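Putative (Helicobacter pylori, PDB 4O8S) probably acts as a nucleotidyltransferase, as a member of the nucleotidyltransferase superfamily related to the AbiEii toxins of type IV toxin-antitoxin systems. Local coordinates at residues K218-E221 / K222-H225. Residues are numbered along the deposited sequence; the frame is centred on the assembly and turned at random.
Sequences KKLE and KQSH
The carbonyl of Glu221 takes two bonds from His225. His225 N reaches Glu221 O at 2.8 Å, as an ordinary i to i+4 helix bond. His225 ND1 adds a second, longer bond to Glu221 O at 3.2 Å. The oxygen lies at the ring edge, in the imidazole plane, but ND1 stands well above the carbonyl plane. With chi1 at -82°, CG sits beside the backbone N of His225 and the ND1 edge faces this oxygen.

The tight part is the backbone of the long C-terminal helix 202-231. Lys222 N meets Lys218 O at 2.9 Å in a nearly straight bond (176°). Gln223 N to Lys219 O and Ser224 N to Leu220 O continue the series. This is a surface contact, its centre about 28 Å from that of the chain.

The side chains pack more loosely. The Gln223 side chain crosses that of Lys219 at a slant, its NE2 3.4 Å from Lys219 CD, and its OE1 rests 3.9 Å from Leu220 CD2. Leu220 also touches Leu166 and Ala169 of helix 166-176, while the lysines, Gln223 and His225 lie on the exposed surface.

A bond from ND1 to a carbonyl is consistent with a proton on ND1. The Glu221 carboxylate, with OE2 4.8 Å from ND1, might modestly favour a protonated ring.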
loop_
_atom_site.group_PDB
_atom_site.type_symbol
_atom_site.label_atom_id
_atom_site.label_comp_id
_atom_site.label_asym_id
_atom_site.label_seq_id
_atom_site.Cartn_x
_atom_site.Cartn_y
_atom_site.Cartn_z
ATOM N N LYS A 218 4.991 -7.680 22.954
ATOM C CA LYS A 218 4.894 -7.998 24.376
ATOM C C LYS A 218 3.467 -8.323 24.766
ATOM O O LYS A 218 3.208 -9.335 25.424
ATOM C CB LYS A 218 5.409 -6.824 25.219
ATOM C CG LYS A 218 5.323 -7.019 26.736
ATOM C CD LYS A 218 5.905 -5.797 27.465
ATOM C CE LYS A 218 5.825 -5.927 28.989
ATOM N NZ LYS A 218 6.361 -4.720 29.707
ATOM N N LYS A 219 2.540 -7.453 24.381
ATOM C CA LYS A 219 1.128 -7.700 24.627
ATOM C C LYS A 219 0.690 -9.076 24.107
ATOM O O LYS A 219 -0.005 -9.818 24.812
ATOM C CB LYS A 219 0.264 -6.611 23.990
ATOM C CG LYS A 219 -1.226 -6.908 24.085
ATOM C CD LYS A 219 -2.069 -6.002 23.180
ATOM C CE LYS A 219 -2.210 -4.589 23.749
ATOM N NZ LYS A 219 -3.577 -3.999 23.517
ATOM N N LEU A 220 1.102 -9.404 22.879
ATOM C CA LEU A 220 0.707 -10.652 22.218
ATOM C C LEU A 220 1.245 -11.874 22.965
ATOM O O LEU A 220 0.571 -12.902 23.056
ATOM C CB LEU A 220 1.182 -10.665 20.754
ATOM C CG LEU A 220 0.438 -9.706 19.803
ATOM C CD1 LEU A 220 1.146 -9.536 18.443
ATOM C CD2 LEU A 220 -0.991 -10.172 19.607
ATOM N N GLU A 221 2.464 -11.758 23.491
ATOM C CA GLU A 221 3.044 -12.794 24.342
ATOM C C GLU A 221 2.245 -12.971 25.634
ATOM O O GLU A 221 1.824 -14.083 25.958
ATOM C CB GLU A 221 4.489 -12.448 24.683
ATOM C CG GLU A 221 5.458 -12.619 23.542
ATOM C CD GLU A 221 6.179 -13.946 23.604
ATOM O OE1 GLU A 221 7.324 -13.974 24.111
ATOM O OE2 GLU A 221 5.600 -14.960 23.150
ATOM N N LYS A 222 2.053 -11.877 26.370
ATOM C CA LYS A 222 1.244 -11.890 27.589
ATOM C C LYS A 222 -0.148 -12.475 27.336
ATOM O O LYS A 222 -0.656 -13.255 28.143
ATOM C CB LYS A 222 1.134 -10.482 28.198
ATOM C CG LYS A 222 -0.131 -10.263 29.033
ATOM C CD LYS A 222 -0.012 -9.066 29.977
ATOM C CE LYS A 222 0.103 -7.742 29.221
ATOM N NZ LYS A 222 -1.095 -7.443 28.373
ATOM N N GLN A 223 -0.753 -12.101 26.212
ATOM C CA GLN A 223 -2.033 -12.669 25.797
ATOM C C GLN A 223 -1.943 -14.183 25.630
ATOM O O GLN A 223 -2.824 -14.917 26.080
ATOM C CB GLN A 223 -2.497 -12.043 24.485
ATOM C CG GLN A 223 -3.157 -10.683 24.631
ATOM C CD GLN A 223 -3.631 -10.141 23.299
ATOM O OE1 GLN A 223 -3.737 -10.884 22.319
ATOM N NE2 GLN A 223 -3.914 -8.840 23.249
ATOM N N SER A 224 -0.879 -14.637 24.974
ATOM C CA SER A 224 -0.633 -16.066 24.791
ATOM C C SER A 224 -0.459 -16.794 26.131
ATOM O O SER A 224 -1.180 -17.754 26.409
ATOM C CB SER A 224 0.592 -16.294 23.897
ATOM O OG SER A 224 1.004 -17.655 23.937
ATOM N N HIS A 225 0.489 -16.339 26.951
ATOM C CA HIS A 225 0.744 -16.944 28.263
ATOM C C HIS A 225 -0.513 -16.980 29.130
ATOM O O HIS A 225 -0.748 -17.934 29.875
ATOM C CB HIS A 225 1.853 -16.190 29.005
ATOM C CG HIS A 225 3.241 -16.590 28.601
ATOM N ND1 HIS A 225 3.823 -16.178 27.420
ATOM C CD2 HIS A 225 4.163 -17.358 29.228
ATOM C CE1 HIS A 225 5.043 -16.678 27.337
ATOM N NE2 HIS A 225 5.276 -17.397 28.420
#